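Local coordinates for protein enoyl-CoA hydratase (Mycobacterium thermoresistibile, PDB 3T3W) that probably catalyses the hydration of enoyl-CoA thioesters in lipid metabolism, at residues Y24-R29 with N63-I68; I30-L35 with V69-G74; N115-S120 with A224-K229; D140-A145 with G195-V200; D147-D152 with G183-A188. One frame throughout, in Å; residues are numbered along the deposited sequence.

Contacts 1, 2 and 4 lie along the main mixed sheet, and contact 3 flanks it. Contacts 1 and 2 share strand 67-72, their centres about 12 Å apart, and their segments alternate along the chain. Contact 3, about 14 Å between centres from contact 1, brings helix 222-239 to the loop that leads into strand 120-124. It closes a long loop of chain in which contacts 4 and 5 are nested, and a salt bridge from Lys-229 to Asp-140 ties it to contact 4. Contact 5, nested in sequence inside contact 4 with its centre about 13 Å away, belongs to a small second sheet. A main sheet with a small second one is what the crotonase fold is built on; contacts 3 and 4 also reach the second subunit.

Contact 1 of 5, residues Y24-R29 with N63-I68; sequences YDVSDR and NDVSVI
Arg-29 holds on to 63-68 through both its carbonyl and its guanidinium. Arg-29 O accepts two successive backbone N-H groups, from Ser-66 N at 2.7 Å and from Val-67 N at 3.2 Å. The guanidinium takes Ser-66 OG side-on: Arg-29 NE lies 2.7 Å from Ser-66 OG and NH2 adds a more bent bond to the same oxygen, which sits in the guanidinium plane. Arg-29 NH2 also reaches Asn-63 O at 3.0 Å, somewhat out of that plane. Three N-H bonds thus fix the rotation of the group, whose side chain is bent at chi3 (60°). Over the centre of one guanidinium face lies Asp-64 O, 3.7 Å above the plane; the Asp-64 carboxylate is nearby but not in salt-bridge contact.

The same Asp-64 O receives a CA-H contact from Arg-29, and a water bridges it to Arg-29 N. Farther back along the strand the contact becomes apolar. Both methyls of Val-26 meet Val-65 CG2, with Val-26 CG1 and CG2 each 3.9 Å from it, and the hydroxyl end of Tyr-24 just reaches the same methyl. Outside the pair, the Tyr-24 ring makes a cation-pi contact with Arg-58, and Lys-118 NZ bonds to Val-65 O.

Asp-28 and Arg-29 both have positive phi (53° and 65°), as in a type I' beta turn, and they link strands 22-27 and 30-35 into a beta hairpin. The segment leading from helix 46-61 into strand 67-72 docks against this turn, at the edge of the crotonase-fold sheet.

Contact 2 of 5, residues I30-L35 with V69-G74; sequences IATITL and VLRANG
Thr-34 and Arg-71 lie side by side on one face of the sheet, where Arg-71 NH1 donates to Thr-34 OG1 at 2.9 Å, the hydroxyl near the guanidinium plane. With chi1 at 61°, between the backbone N and the carbonyl carbon, Arg-71 CG comes 3.3 Å from Thr-34 OG1. Arg-71 CD passes 3.5 Å from Thr-32 CG2. On the other face Leu-70 CD1 meets Ile-33 CG2 at 3.9 Å, and Leu-35 CB packs on Ala-72 CB.

Between these two layers of side chains runs a ladder of five backbone hydrogen bonds, from Val-69 N to Ala-31 O at 2.8 Å through to Asn-73 N to Leu-35 O at 2.9 Å.

The guanidinium is steadied further by Asn-73 OD1, which accepts from NH1 with the donor above the amide plane, and by a salt bridge from NE to Asp-207. Asn-73 ND2 is itself bonded to Asn-36, while Thr-34 CG2 packs on the Asn-73 amide. Helix 46-61 covers Ile-33 and Leu-70, and helix 206-217 covers Val-69.

Segments 30-35 and 69-72 run parallel, 24° apart, and helix 46-61 lies between strands 30-35 and 67-72 in sequence: a beta-alpha-beta crossover of the crotonase fold.

Contact 3 of 5, residues N115-S120 with A224-K229; sequences NVPKPS and ALRQAK
Lys-229 NZ is held by two carbonyl oxygens of the loop, Val-116 O at 2.7 Å and Lys-118 O at 2.9 Å. The first bond runs close to the axis of the Val-116 carbonyl; in the second the ammonium stands 35° out of the Lys-118 carbonyl plane. A water completes a bridge from NZ to Ser-120 OG, lying 2.9 Å from Lys-229 NZ, and NZ also forms a salt bridge with Asp-140. Four oxygens therefore surround this buried ammonium, and the nearby carboxylate would be expected to favour its charged form. With CG anti to the backbone N (chi1 176°) and the rest of the chain extended, the lysine reaches from the helix to the loop carbonyls.

Arg-226, nearly one turn earlier, lies alongside Pro-117. Pro-117 CB rests over one face of the guanidinium, toward the rim, 3.6 Å from Arg-226 NE. The polar end continues to Ser-103 of the third subunit, which bonds to NH1.

Leu-225 supplies the apolar part. The Pro-119 ring crosses it at about a right angle, and Pro-119 CG comes 3.8 Å from Leu-225 CB, with both Leu-225 methyls close by. Phe-181 of the second subunit packs on both residues.

Lys-118 points away from the helix and its NZ bonds to Ala-59 O of helix 46-61. The loop thus lies between helix 222-239 and helix 46-61 on its way from helix 95-115 into strand 120-124, with helix 206-217 touching Pro-119 and Leu-225.

Contact 4 of 5, residues D140-A145 with G195-V200; sequences DLIIAA and GMVNRV. With EDO (1,2-ethanediol), chain H.
Leu-141 and Asn-198 cross at about a right angle, the asparagine amide meeting the start of strand 141-145. Its OD1 accepts from the backbone: Ile-142 N lies 3.0 Å from Asn-198 OD1, the donor tilted 27° from the amide plane. Leu-141 CD2 meets the other branch, 3.6 Å from Asn-198 ND2. A chi1 of -71° sets Asn-198 CG beside its own backbone N, on the side where OD1 can reach Ile-142 N while Asn-198 N donates to Ile-142 O at 2.8 Å. Backbone and side chain of one residue thus bracket Ile-142.

Ile-142 and Val-197 also cross at about a right angle, with Ile-142 CG2 3.9 Å from Val-197 CG2. Ile-142 CD1 reaches instead toward Met-196 O, while Val-197 sets both methyls against Ala-144 CB.

Beyond Asn-198 the segments become true parallel strands, 141-145 beside 199-201, the latter being the outermost strand of the main crotonase-fold sheet within this chain. Ala-144 N donates to Arg-199 O at 3.1 Å, and Val-200 CA brings its hydrogen to Ala-144 O.

Ile-143 and Arg-199 lie side by side, pointing the same way, and Ile-143 CD1 rests 3.7 Å from Arg-199 CB. The extended arginine then leads away to Glu-178 of the second subunit, which forms a salt bridge with its NH2 and also bonds to Asn-198 ND2. At the other end Asp-140 O accepts from O1 of a bound ethanediol at 2.9 Å, a molecule probably left from crystallisation. Lys-177 of the second subunit bonds to this ethanediol and forms a salt bridge with Asp-140 OD1.

Contact 5 of 5, residues D147-D152 with G183-A188; sequences DALFSD and GRAMTA
Phe-150 and Met-186 exchange a pair of backbone hydrogen bonds: Phe-150 N to Met-186 O at 2.9 Å and Met-186 N to Phe-150 O at 2.8 Å. A third bond, from Ala-188 N to Ala-148 O, is weak and bent. Two CA-H contacts supplement them, Leu-149 CA to Met-186 O and Ala-185 CA to Phe-150 O. At the opposite end a water takes over, accepting from Asp-152 N and donating to Arg-184 O.

These bonds make a short antiparallel ladder in which Phe-150 with Met-186 is the hydrogen-bonded pair and Leu-149 with Thr-187 the non-hydrogen-bonded one. Together with strand 127-129 it forms the small second sheet of the crotonase fold.

The apolar contacts divide between its two faces. On one, Leu-149 CD2 comes 4.1 Å from Thr-187 CG2 and a little farther from Ala-185 CB. On the other, Met-186 bends at chi3 (-74°), and Met-186 CE lies 4.2 Å from Phe-150 CB. Met-186 O and Ala-188 CA lie at the edge of the Phe-150 ring. Val-191 of helix 188-194 packs on Phe-150 and Met-186. Ser-151 turns its CB to the neighbouring strand, with Ser-151 CB 3.6 Å from Arg-184 O.

Polar side chains work mainly outside the pair. Thr-187 is the N-cap of helix 188-194: OG1, set between the backbone N and the carbonyl carbon (chi1 65°), accepts from Glu-190 N. Arg-184 NH2 bends back to Ala-185 O at 3.0 Å, while NH1 and NE form salt bridges with Glu-190 and Glu-178 of the same chain.

Contact 1 of 5, residues Y24-R29 with N63-I68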
# COMPACT_ATOMS: atom_id res chain seq x y z
N TYR F 24 -35.23 -0.84 -19.20
CA TYR F 24 -34.00 -0.44 -19.87
C TYR F 24 -34.36 0.36 -21.10
O TYR F 24 -35.15 -0.10 -21.94
CB TYR F 24 -33.21 -1.67 -20.26
CG TYR F 24 -31.91 -1.42 -20.95
CD1 TYR F 24 -30.76 -1.19 -20.24
CD2 TYR F 24 -31.80 -1.48 -22.33
CE1 TYR F 24 -29.55 -0.99 -20.87
CE2 TYR F 24 -30.60 -1.27 -22.98
CZ TYR F 24 -29.46 -1.04 -22.25
OH TYR F 24 -28.28 -0.79 -22.91
N ASP F 25 -33.77 1.54 -21.24
CA ASP F 25 -34.07 2.44 -22.40
C ASP F 25 -32.75 3.01 -22.87
O ASP F 25 -31.95 3.44 -22.04
CB ASP F 25 -34.95 3.64 -21.97
CG ASP F 25 -35.05 4.74 -23.05
OD1 ASP F 25 -35.83 4.48 -23.97
OD2 ASP F 25 -34.34 5.83 -23.03
N VAL F 26 -32.54 3.06 -24.19
CA VAL F 26 -31.41 3.78 -24.74
C VAL F 26 -31.96 4.89 -25.64
O VAL F 26 -32.71 4.63 -26.59
CB VAL F 26 -30.48 2.87 -25.56
CG1 VAL F 26 -29.40 3.68 -26.31
CG2 VAL F 26 -29.87 1.82 -24.66
N SER F 27 -31.58 6.11 -25.35
CA SER F 27 -31.84 7.23 -26.25
C SER F 27 -30.86 8.36 -26.02
O SER F 27 -30.39 8.55 -24.90
CB SER F 27 -33.28 7.72 -26.12
OG SER F 27 -33.56 8.06 -24.79
N ASP F 28 -30.54 9.09 -27.09
CA ASP F 28 -29.63 10.22 -26.99
C ASP F 28 -28.29 9.84 -26.30
O ASP F 28 -27.75 10.63 -25.52
CB ASP F 28 -30.29 11.37 -26.17
CG ASP F 28 -31.67 11.74 -26.68
OD1 ASP F 28 -31.76 12.03 -27.88
OD2 ASP F 28 -32.65 11.72 -25.88
N ARG F 29 -27.78 8.65 -26.60
CA ARG F 29 -26.52 8.09 -26.08
C ARG F 29 -26.53 7.82 -24.56
O ARG F 29 -25.46 7.62 -23.95
CB ARG F 29 -25.29 8.94 -26.48
CG ARG F 29 -25.21 9.14 -28.00
CD ARG F 29 -23.84 9.62 -28.44
NE ARG F 29 -22.85 8.63 -28.04
CZ ARG F 29 -22.55 7.50 -28.70
NH1 ARG F 29 -23.11 7.20 -29.88
NH2 ARG F 29 -21.65 6.68 -28.18
N ASN F 63 -22.19 0.35 -28.35
CA ASN F 63 -21.45 1.54 -28.82
C ASN F 63 -22.29 2.79 -29.01
O ASN F 63 -21.74 3.87 -29.11
CB ASN F 63 -20.74 1.25 -30.13
CG ASN F 63 -19.72 0.16 -30.00
OD1 ASN F 63 -19.13 -0.07 -28.92
ND2 ASN F 63 -19.49 -0.54 -31.11
N ASP F 64 -23.60 2.67 -29.08
CA ASP F 64 -24.46 3.84 -29.09
C ASP F 64 -24.72 4.44 -27.68
O ASP F 64 -25.49 5.36 -27.57
CB ASP F 64 -25.85 3.52 -29.70
CG ASP F 64 -25.78 3.13 -31.18
OD1 ASP F 64 -24.87 3.57 -31.91
OD2 ASP F 64 -26.67 2.36 -31.59
N VAL F 65 -24.13 3.87 -26.62
CA VAL F 65 -24.33 4.40 -25.26
C VAL F 65 -23.04 5.03 -24.83
O VAL F 65 -22.00 4.36 -24.86
CB VAL F 65 -24.67 3.27 -24.27
CG1 VAL F 65 -24.68 3.75 -22.80
CG2 VAL F 65 -26.05 2.71 -24.64
N SER F 66 -23.11 6.29 -24.38
CA SER F 66 -21.94 6.99 -23.80
C SER F 66 -22.01 7.11 -22.27
O SER F 66 -20.97 7.15 -21.61
CB SER F 66 -21.79 8.41 -24.36
OG SER F 66 -21.44 8.40 -25.74
N VAL F 67 -23.23 7.18 -21.72
CA VAL F 67 -23.44 7.36 -20.26
C VAL F 67 -24.57 6.46 -19.79
O VAL F 67 -25.57 6.26 -20.50
CB VAL F 67 -23.79 8.85 -19.95
CG1 VAL F 67 -24.04 9.12 -18.46
CG2 VAL F 67 -22.67 9.80 -20.43
N ILE F 68 -24.42 5.97 -18.57
CA ILE F 68 -25.40 5.11 -17.93
C ILE F 68 -26.02 5.88 -16.78
O ILE F 68 -25.31 6.47 -15.94
CB ILE F 68 -24.73 3.84 -17.40
CG1 ILE F 68 -24.13 3.05 -18.58
CG2 ILE F 68 -25.72 3.01 -16.54
CD1 ILE F 68 -23.15 1.92 -18.25
O HOH W 1 -28.15 6.51 -28.54

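Contact 2 of 5, residues I30-L35 with V69-G74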
# COMPACT_ATOMS: atom_id res chain seq x y z
N ILE F 30 -27.72 7.77 -23.97
CA ILE F 30 -27.86 7.50 -22.52
C ILE F 30 -28.62 6.19 -22.39
O ILE F 30 -29.68 6.06 -22.98
CB ILE F 30 -28.66 8.63 -21.81
CG1 ILE F 30 -27.94 9.97 -21.95
CG2 ILE F 30 -28.85 8.28 -20.31
CD1 ILE F 30 -28.80 11.17 -21.59
N ALA F 31 -28.09 5.24 -21.62
CA ALA F 31 -28.83 4.04 -21.22
C ALA F 31 -29.38 4.31 -19.85
O ALA F 31 -28.61 4.54 -18.91
CB ALA F 31 -27.90 2.82 -21.15
N THR F 32 -30.71 4.28 -19.74
CA THR F 32 -31.35 4.46 -18.45
C THR F 32 -31.84 3.09 -17.94
O THR F 32 -32.67 2.43 -18.61
CB THR F 32 -32.52 5.43 -18.54
OG1 THR F 32 -32.04 6.67 -19.10
CG2 THR F 32 -33.12 5.66 -17.16
N ILE F 33 -31.27 2.69 -16.80
CA ILE F 33 -31.60 1.43 -16.16
C ILE F 33 -32.47 1.77 -14.95
O ILE F 33 -32.03 2.46 -14.02
CB ILE F 33 -30.32 0.70 -15.65
CG1 ILE F 33 -29.32 0.47 -16.80
CG2 ILE F 33 -30.67 -0.59 -14.92
CD1 ILE F 33 -27.95 -0.09 -16.41
N THR F 34 -33.70 1.27 -14.94
CA THR F 34 -34.64 1.54 -13.89
C THR F 34 -34.97 0.31 -13.05
O THR F 34 -35.40 -0.72 -13.59
CB THR F 34 -35.96 2.11 -14.45
OG1 THR F 34 -35.71 3.36 -15.09
CG2 THR F 34 -36.99 2.31 -13.32
N LEU F 35 -34.79 0.41 -11.73
CA LEU F 35 -35.28 -0.57 -10.77
C LEU F 35 -36.79 -0.46 -10.71
O LEU F 35 -37.31 0.57 -10.33
CB LEU F 35 -34.69 -0.34 -9.39
CG LEU F 35 -33.16 -0.21 -9.28
CD1 LEU F 35 -32.79 0.01 -7.79
CD2 LEU F 35 -32.47 -1.41 -9.89
N VAL F 69 -27.34 5.85 -16.73
CA VAL F 69 -28.10 6.38 -15.62
C VAL F 69 -28.82 5.23 -14.90
O VAL F 69 -29.53 4.46 -15.55
CB VAL F 69 -29.13 7.45 -16.06
CG1 VAL F 69 -30.11 7.81 -14.89
CG2 VAL F 69 -28.44 8.68 -16.62
N LEU F 70 -28.63 5.13 -13.58
CA LEU F 70 -29.35 4.15 -12.74
C LEU F 70 -30.35 4.92 -11.88
O LEU F 70 -29.98 5.85 -11.14
CB LEU F 70 -28.39 3.39 -11.84
CG LEU F 70 -29.05 2.42 -10.84
CD1 LEU F 70 -29.64 1.23 -11.64
CD2 LEU F 70 -27.97 2.00 -9.83
N ARG F 71 -31.61 4.54 -12.01
CA ARG F 71 -32.70 5.16 -11.27
C ARG F 71 -33.69 4.09 -10.79
O ARG F 71 -33.53 2.90 -11.08
CB ARG F 71 -33.41 6.21 -12.12
CG ARG F 71 -34.05 5.66 -13.40
CD ARG F 71 -34.80 6.67 -14.27
NE ARG F 71 -35.89 7.26 -13.53
CZ ARG F 71 -37.09 6.68 -13.36
NH1 ARG F 71 -37.37 5.48 -13.89
NH2 ARG F 71 -38.01 7.30 -12.64
N ALA F 72 -34.72 4.52 -10.09
CA ALA F 72 -35.64 3.58 -9.43
C ALA F 72 -37.05 4.17 -9.42
O ALA F 72 -37.22 5.37 -9.14
CB ALA F 72 -35.19 3.29 -8.02
N ASN F 73 -38.04 3.32 -9.72
CA ASN F 73 -39.45 3.72 -9.63
C ASN F 73 -39.97 3.72 -8.22
O ASN F 73 -39.51 2.96 -7.35
CB ASN F 73 -40.32 2.86 -10.52
CG ASN F 73 -40.20 3.23 -11.99
OD1 ASN F 73 -39.75 4.35 -12.34
ND2 ASN F 73 -40.53 2.29 -12.86
N GLY F 74 -40.93 4.61 -7.97
CA GLY F 74 -41.58 4.70 -6.67
C GLY F 74 -40.94 5.63 -5.66
O GLY F 74 -40.13 6.51 -5.99

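Contact 3 of 5, residues N115-S120 with A224-K229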
# COMPACT_ATOMS: atom_id res chain seq x y z
N ASN F 115 -16.41 -0.85 -12.49
CA ASN F 115 -15.36 -0.84 -13.50
C ASN F 115 -15.83 -0.68 -14.94
O ASN F 115 -15.01 -0.62 -15.87
CB ASN F 115 -14.48 -2.08 -13.34
CG ASN F 115 -13.64 -2.02 -12.08
OD1 ASN F 115 -12.99 -0.98 -11.83
ND2 ASN F 115 -13.61 -3.11 -11.30
N VAL F 116 -17.15 -0.60 -15.17
CA VAL F 116 -17.62 -0.41 -16.54
C VAL F 116 -17.00 0.89 -17.08
O VAL F 116 -17.05 1.91 -16.41
CB VAL F 116 -19.17 -0.39 -16.62
CG1 VAL F 116 -19.67 0.18 -17.96
CG2 VAL F 116 -19.73 -1.79 -16.35
N PRO F 117 -16.39 0.85 -18.29
CA PRO F 117 -15.56 1.98 -18.74
C PRO F 117 -16.32 3.11 -19.42
O PRO F 117 -15.87 3.63 -20.44
CB PRO F 117 -14.58 1.30 -19.69
CG PRO F 117 -15.39 0.22 -20.30
CD PRO F 117 -16.19 -0.33 -19.15
N LYS F 118 -17.49 3.46 -18.87
CA LYS F 118 -18.32 4.58 -19.31
C LYS F 118 -18.80 5.27 -18.04
O LYS F 118 -18.96 4.62 -17.01
CB LYS F 118 -19.55 4.07 -20.07
CG LYS F 118 -19.22 3.27 -21.31
CD LYS F 118 -20.46 2.89 -22.08
CE LYS F 118 -20.05 2.08 -23.30
NZ LYS F 118 -21.20 1.67 -24.16
N PRO F 119 -19.07 6.60 -18.10
CA PRO F 119 -19.60 7.29 -16.93
C PRO F 119 -20.96 6.76 -16.53
O PRO F 119 -21.77 6.45 -17.40
CB PRO F 119 -19.72 8.74 -17.39
CG PRO F 119 -18.63 8.87 -18.42
CD PRO F 119 -18.70 7.54 -19.15
N SER F 120 -21.19 6.67 -15.21
CA SER F 120 -22.48 6.26 -14.67
C SER F 120 -22.93 7.19 -13.57
O SER F 120 -22.12 7.71 -12.78
CB SER F 120 -22.44 4.83 -14.15
OG SER F 120 -21.44 4.70 -13.13
N ALA F 224 -11.71 9.67 -23.79
CA ALA F 224 -11.30 10.66 -22.77
C ALA F 224 -12.11 10.44 -21.49
O ALA F 224 -11.58 10.55 -20.41
CB ALA F 224 -11.56 12.06 -23.28
N LEU F 225 -13.41 10.17 -21.63
CA LEU F 225 -14.26 9.79 -20.46
C LEU F 225 -13.78 8.53 -19.79
O LEU F 225 -13.71 8.46 -18.57
CB LEU F 225 -15.77 9.63 -20.84
CG LEU F 225 -16.49 10.90 -21.31
CD1 LEU F 225 -17.86 10.55 -21.91
CD2 LEU F 225 -16.62 11.93 -20.19
N ARG F 226 -13.49 7.51 -20.60
CA ARG F 226 -12.99 6.24 -20.07
C ARG F 226 -11.70 6.50 -19.25
O ARG F 226 -11.55 5.98 -18.15
CB ARG F 226 -12.65 5.26 -21.22
CG ARG F 226 -12.06 3.95 -20.73
CD ARG F 226 -11.80 2.93 -21.86
NE ARG F 226 -11.41 1.63 -21.26
CZ ARG F 226 -11.67 0.44 -21.76
NH1 ARG F 226 -11.28 -0.64 -21.09
NH2 ARG F 226 -12.29 0.30 -22.94
N GLN F 227 -10.78 7.27 -19.82
CA GLN F 227 -9.50 7.41 -19.14
C GLN F 227 -9.55 8.41 -17.97
O GLN F 227 -8.79 8.22 -17.01
CB GLN F 227 -8.37 7.67 -20.10
CG GLN F 227 -8.08 6.49 -21.09
CD GLN F 227 -7.75 5.15 -20.44
OE1 GLN F 227 -8.62 4.46 -19.94
NE2 GLN F 227 -6.46 4.82 -20.41
N ALA F 228 -10.47 9.38 -17.98
CA ALA F 228 -10.73 10.21 -16.78
C ALA F 228 -11.25 9.31 -15.66
O ALA F 228 -10.82 9.41 -14.51
CB ALA F 228 -11.76 11.33 -17.05
N LYS F 229 -12.19 8.45 -16.00
CA LYS F 229 -12.73 7.49 -15.02
C LYS F 229 -11.60 6.59 -14.50
O LYS F 229 -11.49 6.39 -13.27
CB LYS F 229 -13.86 6.65 -15.60
CG LYS F 229 -14.40 5.58 -14.67
CD LYS F 229 -15.67 4.97 -15.27
CE LYS F 229 -16.26 3.91 -14.36
NZ LYS F 229 -17.74 3.77 -14.55
O HOH W 2 -19.66 2.62 -12.72

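Contact 4 of 5, residues D140-A145 with G195-V200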
# COMPACT_ATOMS: atom_id res chain seq x y z
N ASP F 140 -20.37 6.30 -10.79
CA ASP F 140 -19.39 7.35 -10.69
C ASP F 140 -19.87 8.56 -9.91
O ASP F 140 -19.11 9.10 -9.10
CB ASP F 140 -18.90 7.77 -12.07
CG ASP F 140 -18.19 6.65 -12.79
OD1 ASP F 140 -17.28 6.03 -12.17
OD2 ASP F 140 -18.60 6.34 -13.93
N LEU F 141 -21.07 9.02 -10.22
CA LEU F 141 -21.70 10.18 -9.63
C LEU F 141 -23.02 9.77 -9.00
O LEU F 141 -23.70 8.83 -9.48
CB LEU F 141 -21.97 11.24 -10.69
CG LEU F 141 -20.84 11.57 -11.68
CD1 LEU F 141 -21.28 12.68 -12.66
CD2 LEU F 141 -19.57 12.02 -10.95
N ILE F 142 -23.36 10.44 -7.90
CA ILE F 142 -24.68 10.27 -7.25
C ILE F 142 -25.41 11.61 -7.13
O ILE F 142 -24.86 12.60 -6.59
CB ILE F 142 -24.60 9.57 -5.89
CG1 ILE F 142 -23.91 8.18 -6.00
CG2 ILE F 142 -26.02 9.45 -5.30
CD1 ILE F 142 -23.63 7.50 -4.66
N ILE F 143 -26.64 11.65 -7.66
CA ILE F 143 -27.54 12.80 -7.48
C ILE F 143 -28.64 12.31 -6.54
O ILE F 143 -29.24 11.26 -6.79
CB ILE F 143 -28.12 13.26 -8.85
CG1 ILE F 143 -26.98 13.52 -9.91
CG2 ILE F 143 -29.03 14.52 -8.71
CD1 ILE F 143 -25.94 14.54 -9.54
N ALA F 144 -28.89 13.02 -5.45
CA ALA F 144 -29.88 12.62 -4.46
C ALA F 144 -31.00 13.65 -4.37
O ALA F 144 -30.77 14.87 -4.37
CB ALA F 144 -29.25 12.44 -3.08
N ALA F 145 -32.21 13.13 -4.27
CA ALA F 145 -33.32 13.97 -3.86
C ALA F 145 -33.13 14.52 -2.44
O ALA F 145 -32.54 13.86 -1.58
CB ALA F 145 -34.64 13.16 -3.94
N GLY F 195 -19.02 14.22 0.41
CA GLY F 195 -18.69 14.03 -0.99
C GLY F 195 -19.30 12.79 -1.63
O GLY F 195 -19.20 12.62 -2.87
N MET F 196 -19.97 11.96 -0.82
CA MET F 196 -20.60 10.76 -1.31
C MET F 196 -21.70 11.09 -2.36
O MET F 196 -21.93 10.35 -3.29
CB MET F 196 -21.21 9.98 -0.15
CG MET F 196 -22.13 8.88 -0.63
SD MET F 196 -22.67 7.82 0.70
CE MET F 196 -24.27 7.28 0.06
N VAL F 197 -22.42 12.17 -2.13
CA VAL F 197 -23.42 12.67 -3.07
C VAL F 197 -22.83 13.92 -3.76
O VAL F 197 -22.34 14.85 -3.09
CB VAL F 197 -24.76 12.94 -2.33
CG1 VAL F 197 -25.66 13.90 -3.10
CG2 VAL F 197 -25.47 11.59 -2.04
N ASN F 198 -22.92 13.96 -5.10
CA ASN F 198 -22.41 15.08 -5.87
C ASN F 198 -23.32 16.30 -5.78
O ASN F 198 -22.84 17.43 -5.80
CB ASN F 198 -22.27 14.69 -7.35
CG ASN F 198 -21.13 13.70 -7.60
OD1 ASN F 198 -21.31 12.51 -7.39
ND2 ASN F 198 -19.98 14.20 -8.08
N ARG F 199 -24.64 16.09 -5.76
CA ARG F 199 -25.59 17.21 -5.84
C ARG F 199 -26.89 16.74 -5.22
O ARG F 199 -27.26 15.60 -5.40
CB ARG F 199 -25.89 17.52 -7.30
CG ARG F 199 -24.72 18.08 -8.05
CD ARG F 199 -25.14 18.80 -9.34
NE ARG F 199 -23.96 18.92 -10.20
CZ ARG F 199 -24.00 18.97 -11.53
NH1 ARG F 199 -25.17 18.88 -12.15
NH2 ARG F 199 -22.87 19.11 -12.23
N VAL F 200 -27.53 17.61 -4.47
CA VAL F 200 -28.85 17.38 -3.88
C VAL F 200 -29.83 18.29 -4.62
O VAL F 200 -29.56 19.50 -4.81
CB VAL F 200 -28.87 17.72 -2.37
CG1 VAL F 200 -30.29 17.52 -1.79
CG2 VAL F 200 -27.78 16.92 -1.63
C1 EDO H . -17.13 7.01 -6.93
O1 EDO H . -16.81 7.75 -8.07
C2 EDO H . -15.93 6.22 -6.46
O2 EDO H . -15.66 5.22 -7.46

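Contact 5 of 5, residues D147-D152 with G183-A188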
# COMPACT_ATOMS: atom_id res chain seq x y z
N ASP F 147 -35.05 14.53 -0.11
CA ASP F 147 -35.75 13.58 0.75
C ASP F 147 -35.02 12.24 0.97
O ASP F 147 -35.51 11.38 1.70
CB ASP F 147 -37.24 13.38 0.19
CG ASP F 147 -37.43 12.25 -0.95
OD1 ASP F 147 -38.61 11.84 -1.16
OD2 ASP F 147 -36.53 11.75 -1.66
N ALA F 148 -33.87 12.05 0.35
CA ALA F 148 -33.18 10.75 0.38
C ALA F 148 -32.61 10.53 1.77
O ALA F 148 -32.20 11.46 2.45
CB ALA F 148 -32.04 10.70 -0.62
N LEU F 149 -32.67 9.27 2.21
CA LEU F 149 -32.17 8.86 3.51
C LEU F 149 -31.31 7.64 3.30
O LEU F 149 -31.78 6.65 2.77
CB LEU F 149 -33.33 8.54 4.45
CG LEU F 149 -34.04 9.80 4.96
CD1 LEU F 149 -35.29 9.42 5.75
CD2 LEU F 149 -33.16 10.60 5.89
N PHE F 150 -30.05 7.72 3.70
CA PHE F 150 -29.06 6.67 3.49
C PHE F 150 -28.71 6.03 4.81
O PHE F 150 -28.43 6.74 5.78
CB PHE F 150 -27.77 7.23 2.88
CG PHE F 150 -27.93 7.79 1.50
CD1 PHE F 150 -27.72 6.99 0.38
CD2 PHE F 150 -28.26 9.11 1.30
CE1 PHE F 150 -27.81 7.52 -0.90
CE2 PHE F 150 -28.36 9.64 0.01
CZ PHE F 150 -28.16 8.84 -1.10
N SER F 151 -28.67 4.70 4.86
CA SER F 151 -28.34 4.02 6.13
C SER F 151 -27.80 2.62 5.86
O SER F 151 -27.99 2.08 4.77
CB SER F 151 -29.60 3.96 7.04
OG SER F 151 -30.59 3.08 6.47
N ASP F 152 -27.10 2.08 6.86
CA ASP F 152 -26.75 0.67 6.86
C ASP F 152 -26.86 0.13 8.27
O ASP F 152 -25.85 0.08 8.96
CB ASP F 152 -25.36 0.44 6.30
CG ASP F 152 -25.01 -1.02 6.19
OD1 ASP F 152 -25.92 -1.88 6.46
OD2 ASP F 152 -23.81 -1.30 5.91
N GLY F 183 -26.74 2.49 13.47
CA GLY F 183 -27.76 2.19 12.47
C GLY F 183 -28.59 3.41 12.03
O GLY F 183 -29.63 3.25 11.40
N ARG F 184 -28.15 4.63 12.36
CA ARG F 184 -28.92 5.80 12.01
C ARG F 184 -28.89 6.13 10.53
O ARG F 184 -27.98 5.71 9.78
CB ARG F 184 -28.49 7.03 12.83
CG ARG F 184 -27.21 7.69 12.40
CD ARG F 184 -27.13 9.04 13.09
NE ARG F 184 -25.92 9.77 12.79
CZ ARG F 184 -25.75 10.58 11.75
NH1 ARG F 184 -24.62 11.27 11.60
NH2 ARG F 184 -26.68 10.69 10.85
N ALA F 185 -29.86 6.94 10.12
CA ALA F 185 -29.92 7.40 8.73
C ALA F 185 -29.20 8.74 8.61
O ALA F 185 -29.10 9.47 9.60
CB ALA F 185 -31.37 7.52 8.29
N MET F 186 -28.69 9.03 7.42
CA MET F 186 -28.14 10.31 7.02
C MET F 186 -29.00 10.95 5.93
O MET F 186 -29.41 10.28 4.97
CB MET F 186 -26.74 10.10 6.45
CG MET F 186 -25.78 9.46 7.46
SD MET F 186 -24.19 9.04 6.67
CE MET F 186 -24.67 7.64 5.73
N THR F 187 -29.27 12.23 6.07
CA THR F 187 -29.95 12.97 5.01
C THR F 187 -29.02 13.18 3.81
O THR F 187 -27.79 13.05 3.89
CB THR F 187 -30.40 14.35 5.47
OG1 THR F 187 -29.23 15.13 5.78
CG2 THR F 187 -31.37 14.25 6.65
N ALA F 188 -29.64 13.48 2.68
CA ALA F 188 -28.92 13.83 1.45
C ALA F 188 -27.92 14.95 1.70
O ALA F 188 -26.79 14.89 1.22
CB ALA F 188 -29.93 14.21 0.35
O HOH W 3 -26.79 3.35 9.35